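Local atomic coordinates of 3-hydroxyisobutyryl-CoA hydrolase (Mycobacterium thermoresistibile, PDB entry 4HDT), a protein that probably hydrolyses 3-hydroxyisobutyryl-CoA to 3-hydroxyisobutyrate and free coenzyme A, and binds zinc ions. Residues L289-S299 / A337-F348. Sequence-based numbering, arbitrary orientation.
Sequences LRQEYRVSCAS and AYFAPVDPELTF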
loop_
_atom_site.group_PDB
_atom_site.type_symbol
_atom_site.label_atom_id
_atom_site.label_comp_id
_atom_site.label_asym_id
_atom_site.label_seq_id
_atom_site.Cartn_x
_atom_site.Cartn_y
_atom_site.Cartn_z
ATOM N N LEU A 289 -5.581 -11.174 -0.221
ATOM C CA LEU A 289 -4.374 -11.268 0.624
ATOM C C LEU A 289 -3.762 -12.663 0.554
ATOM O O LEU A 289 -2.570 -12.809 0.685
ATOM C CB LEU A 289 -4.702 -10.906 2.076
ATOM C CG LEU A 289 -4.992 -9.404 2.270
ATOM C CD1 LEU A 289 -5.756 -9.109 3.560
ATOM C CD2 LEU A 289 -3.706 -8.634 2.244
ATOM N N ARG A 290 -4.584 -13.707 0.426
ATOM C CA ARG A 290 -4.021 -15.067 0.301
ATOM C C ARG A 290 -3.147 -15.197 -0.945
ATOM O O ARG A 290 -2.121 -15.850 -0.910
ATOM C CB ARG A 290 -5.118 -16.127 0.179
ATOM C CG ARG A 290 -5.950 -16.352 1.386
ATOM C CD ARG A 290 -6.971 -17.456 1.037
ATOM N NE ARG A 290 -8.324 -17.110 1.459
ATOM C CZ ARG A 290 -8.817 -17.392 2.658
ATOM N NH1 ARG A 290 -8.098 -18.039 3.589
ATOM N NH2 ARG A 290 -10.036 -16.996 2.945
ATOM N N GLN A 291 -3.579 -14.577 -2.043
ATOM C CA GLN A 291 -2.825 -14.560 -3.278
ATOM C C GLN A 291 -1.553 -13.754 -3.084
ATOM O O GLN A 291 -0.457 -14.181 -3.467
ATOM C CB GLN A 291 -3.659 -13.973 -4.410
ATOM C CG GLN A 291 -2.970 -13.874 -5.761
ATOM C CD GLN A 291 -3.994 -13.573 -6.840
ATOM O OE1 GLN A 291 -4.629 -14.497 -7.379
ATOM N NE2 GLN A 291 -4.200 -12.317 -7.109
ATOM N N GLU A 292 -1.690 -12.588 -2.482
ATOM C CA GLU A 292 -0.538 -11.740 -2.254
ATOM C C GLU A 292 0.500 -12.457 -1.386
ATOM O O GLU A 292 1.711 -12.299 -1.560
ATOM C CB GLU A 292 -0.955 -10.434 -1.576
ATOM C CG GLU A 292 -1.686 -9.434 -2.481
ATOM C CD GLU A 292 -2.158 -8.176 -1.767
ATOM O OE1 GLU A 292 -1.823 -7.993 -0.587
ATOM O OE2 GLU A 292 -2.880 -7.359 -2.394
ATOM N N TYR A 293 0.047 -13.251 -0.443
ATOM C CA TYR A 293 0.983 -13.950 0.445
ATOM C C TYR A 293 1.794 -14.989 -0.346
ATOM O O TYR A 293 2.998 -15.107 -0.145
ATOM C CB TYR A 293 0.213 -14.626 1.585
ATOM C CG TYR A 293 1.069 -15.325 2.600
ATOM C CD1 TYR A 293 1.827 -14.584 3.528
ATOM C CD2 TYR A 293 1.115 -16.709 2.654
ATOM C CE1 TYR A 293 2.616 -15.204 4.464
ATOM C CE2 TYR A 293 1.910 -17.331 3.574
ATOM C CZ TYR A 293 2.657 -16.603 4.479
ATOM O OH TYR A 293 3.437 -17.326 5.377
ATOM N N ARG A 294 1.141 -15.734 -1.240
ATOM C CA ARG A 294 1.871 -16.670 -2.128
ATOM C C ARG A 294 2.934 -15.911 -2.930
ATOM O O ARG A 294 4.080 -16.344 -3.032
ATOM C CB ARG A 294 0.937 -17.387 -3.111
ATOM C CG ARG A 294 -0.053 -18.324 -2.418
ATOM C CD ARG A 294 -1.048 -18.893 -3.417
ATOM N NE ARG A 294 -1.740 -20.072 -2.928
ATOM C CZ ARG A 294 -2.591 -20.811 -3.661
ATOM N NH1 ARG A 294 -2.884 -20.462 -4.918
ATOM N NH2 ARG A 294 -3.157 -21.895 -3.138
ATOM N N VAL A 295 2.550 -14.759 -3.471
ATOM C CA VAL A 295 3.459 -13.955 -4.291
ATOM C C VAL A 295 4.645 -13.447 -3.468
ATOM O O VAL A 295 5.804 -13.555 -3.914
ATOM C CB VAL A 295 2.702 -12.812 -4.983
ATOM C CG1 VAL A 295 3.610 -11.797 -5.661
ATOM C CG2 VAL A 295 1.695 -13.382 -6.009
ATOM N N SER A 296 4.369 -12.917 -2.276
ATOM C CA SER A 296 5.445 -12.422 -1.398
ATOM C C SER A 296 6.402 -13.548 -1.003
ATOM O O SER A 296 7.599 -13.383 -1.066
ATOM C CB SER A 296 4.886 -11.713 -0.169
ATOM O OG SER A 296 4.089 -10.579 -0.547
ATOM N N CYS A 297 5.842 -14.688 -0.606
ATOM C CA CYS A 297 6.638 -15.862 -0.267
ATOM C C CYS A 297 7.536 -16.281 -1.422
ATOM O O CYS A 297 8.721 -16.600 -1.211
ATOM C CB CYS A 297 5.736 -17.004 0.127
ATOM S SG CYS A 297 5.038 -16.862 1.798
ATOM N N ALA A 298 6.978 -16.314 -2.632
ATOM C CA ALA A 298 7.768 -16.655 -3.821
ATOM C C ALA A 298 8.902 -15.636 -4.049
ATOM O O ALA A 298 10.052 -16.042 -4.365
ATOM C CB ALA A 298 6.861 -16.764 -5.043
ATOM N N SER A 299 8.597 -14.357 -3.854
ATOM C CA SER A 299 9.586 -13.304 -4.056
ATOM C C SER A 299 10.806 -13.476 -3.115
ATOM O O SER A 299 11.924 -13.077 -3.461
ATOM C CB SER A 299 8.976 -11.928 -3.877
ATOM O OG SER A 299 8.934 -11.630 -2.505
ATOM N N ALA A 337 5.079 -19.236 -11.424
ATOM C CA ALA A 337 5.776 -19.714 -10.201
ATOM C C ALA A 337 5.470 -18.868 -8.959
ATOM O O ALA A 337 5.500 -19.374 -7.851
ATOM C CB ALA A 337 7.271 -19.751 -10.441
ATOM N N TYR A 338 5.155 -17.590 -9.131
ATOM C CA TYR A 338 4.870 -16.728 -7.989
ATOM C C TYR A 338 3.518 -16.993 -7.353
ATOM O O TYR A 338 3.268 -16.574 -6.232
ATOM C CB TYR A 338 4.974 -15.262 -8.365
ATOM C CG TYR A 338 6.386 -14.726 -8.457
ATOM C CD1 TYR A 338 7.212 -15.055 -9.525
ATOM C CD2 TYR A 338 6.841 -13.816 -7.526
ATOM C CE1 TYR A 338 8.504 -14.532 -9.624
ATOM C CE2 TYR A 338 8.108 -13.254 -7.622
ATOM C CZ TYR A 338 8.937 -13.614 -8.667
ATOM O OH TYR A 338 10.177 -13.032 -8.755
ATOM N N PHE A 339 2.652 -17.736 -8.045
ATOM C CA PHE A 339 1.298 -17.998 -7.594
ATOM C C PHE A 339 1.143 -19.411 -7.064
ATOM O O PHE A 339 0.032 -19.817 -6.758
ATOM C CB PHE A 339 0.312 -17.712 -8.744
ATOM C CG PHE A 339 0.308 -16.281 -9.161
ATOM C CD1 PHE A 339 -0.487 -15.372 -8.502
ATOM C CD2 PHE A 339 1.123 -15.820 -10.197
ATOM C CE1 PHE A 339 -0.460 -14.025 -8.841
ATOM C CE2 PHE A 339 1.138 -14.488 -10.554
ATOM C CZ PHE A 339 0.359 -13.588 -9.879
ATOM N N ALA A 340 2.261 -20.112 -6.875
ATOM C CA ALA A 340 2.224 -21.467 -6.352
ATOM C C ALA A 340 1.687 -21.506 -4.923
ATOM O O ALA A 340 1.914 -20.573 -4.104
ATOM C CB ALA A 340 3.594 -22.099 -6.421
ATOM N N PRO A 341 0.946 -22.585 -4.609
ATOM C CA PRO A 341 0.532 -22.840 -3.227
ATOM C C PRO A 341 1.692 -22.858 -2.276
ATOM O O PRO A 341 2.787 -23.291 -2.639
ATOM C CB PRO A 341 -0.023 -24.271 -3.279
ATOM C CG PRO A 341 -0.480 -24.457 -4.672
ATOM C CD PRO A 341 0.371 -23.561 -5.549
ATOM N N VAL A 342 1.429 -22.457 -1.044
ATOM C CA VAL A 342 2.424 -22.517 0.016
ATOM C C VAL A 342 1.782 -23.205 1.223
ATOM O O VAL A 342 0.570 -23.360 1.265
ATOM C CB VAL A 342 2.927 -21.109 0.375
ATOM C CG1 VAL A 342 3.598 -20.479 -0.839
ATOM C CG2 VAL A 342 1.809 -20.237 0.951
ATOM N N ASP A 343 2.593 -23.606 2.190
ATOM C CA ASP A 343 2.108 -24.399 3.318
ATOM C C ASP A 343 2.826 -23.917 4.568
ATOM O O ASP A 343 4.016 -24.194 4.732
ATOM C CB ASP A 343 2.364 -25.878 3.067
ATOM C CG ASP A 343 1.746 -26.774 4.141
ATOM O OD1 ASP A 343 1.327 -26.281 5.209
ATOM O OD2 ASP A 343 1.685 -27.997 3.934
ATOM N N PRO A 344 2.106 -23.241 5.485
ATOM C CA PRO A 344 0.675 -23.036 5.465
ATOM C C PRO A 344 0.310 -21.871 4.563
ATOM O O PRO A 344 1.102 -20.950 4.383
ATOM C CB PRO A 344 0.352 -22.683 6.925
ATOM C CG PRO A 344 1.559 -21.977 7.391
ATOM C CD PRO A 344 2.696 -22.774 6.760
ATOM N N GLU A 345 -0.888 -21.936 4.015
ATOM C CA GLU A 345 -1.483 -20.791 3.362
ATOM C C GLU A 345 -1.825 -19.739 4.427
ATOM O O GLU A 345 -1.913 -20.037 5.632
ATOM C CB GLU A 345 -2.748 -21.200 2.625
ATOM C CG GLU A 345 -2.565 -22.270 1.562
ATOM C CD GLU A 345 -2.072 -21.772 0.213
ATOM O OE1 GLU A 345 -1.846 -20.578 0.009
ATOM O OE2 GLU A 345 -1.904 -22.610 -0.690
ATOM N N LEU A 346 -2.040 -18.499 3.989
ATOM C CA LEU A 346 -2.455 -17.433 4.905
ATOM C C LEU A 346 -3.895 -17.786 5.339
ATOM O O LEU A 346 -4.744 -18.118 4.499
ATOM C CB LEU A 346 -2.401 -16.075 4.185
ATOM C CG LEU A 346 -2.944 -14.887 4.967
ATOM C CD1 LEU A 346 -2.059 -14.599 6.156
ATOM C CD2 LEU A 346 -3.059 -13.637 4.131
ATOM N N THR A 347 -4.125 -17.770 6.649
ATOM C CA THR A 347 -5.458 -18.005 7.224
ATOM C C THR A 347 -5.819 -16.879 8.201
ATOM O O THR A 347 -4.951 -16.149 8.687
ATOM C CB THR A 347 -5.528 -19.366 7.952
ATOM O OG1 THR A 347 -4.502 -19.429 8.958
ATOM C CG2 THR A 347 -5.326 -20.457 6.950
ATOM N N PHE A 348 -7.128 -16.718 8.441
ATOM C CA PHE A 348 -7.647 -15.554 9.182
ATOM C C PHE A 348 -8.455 -15.902 10.419
ATOM O O PHE A 348 -9.220 -15.090 10.926
ATOM C CB PHE A 348 -8.499 -14.714 8.252
ATOM C CG PHE A 348 -7.734 -14.211 7.082
ATOM C CD1 PHE A 348 -7.649 -14.980 5.932
ATOM C CD2 PHE A 348 -7.123 -12.983 7.114
ATOM C CE1 PHE A 348 -6.927 -14.546 4.842
ATOM C CE2 PHE A 348 -6.419 -12.535 6.026
ATOM C CZ PHE A 348 -6.314 -13.314 4.883
HETATM O O HOH W 1 -1.722 -17.998 1.093
HETATM O O HOH W 2 3.788 -20.169 4.662
HETATM O O HOH W 3 4.222 -19.048 -4.081
HETATM O O HOH W 4 -2.397 -17.915 -6.071
#
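Arg294 runs extended from CG to NE, while Glu345 folds back at chi2 (-82°), and these two shapes bring guanidinium and carboxylate together in a side-on salt bridge, gripped by two nitrogens, one to each carboxylate oxygen. Arg294 NE donates to Glu345 OE1 at 3.0 Å on the syn side, and NH2 of Arg294 reaches OE2 of Glu345 at 2.8 Å from above the carboxylate plane, with the two planes 46° apart. Pro341 CA lies over one face of the guanidinium, and a water at its edge links Arg294 NH1 to the carbonyl of Phe339. Glu345 OE1 also accepts from a second water, which donates to Arg290 O and takes the N-H of Leu346.

In this crotonase-like fold the irregular chain 337-348, following helix 332-336, runs along helix 285-299. Largely apolar packing continues toward both ends. At one, Val295 CG2 sits over the face of the Phe339 ring, 4.1 Å from its centroid, with Gln291 CG at the ring edge and Arg278 adding a cation-pi contact; Ala298 CB packs 3.6 Å from Tyr338 CA. Towards the other, Leu346 CB leans against Tyr293 CD2 at 3.9 Å, and Leu346 CD2 meets Leu289 CB. Arg290, salt-bridged to Asp287, turns a guanidinium face to the edge of Phe348, their planes 87° apart, and NH1 makes a weak bond to Leu346 O.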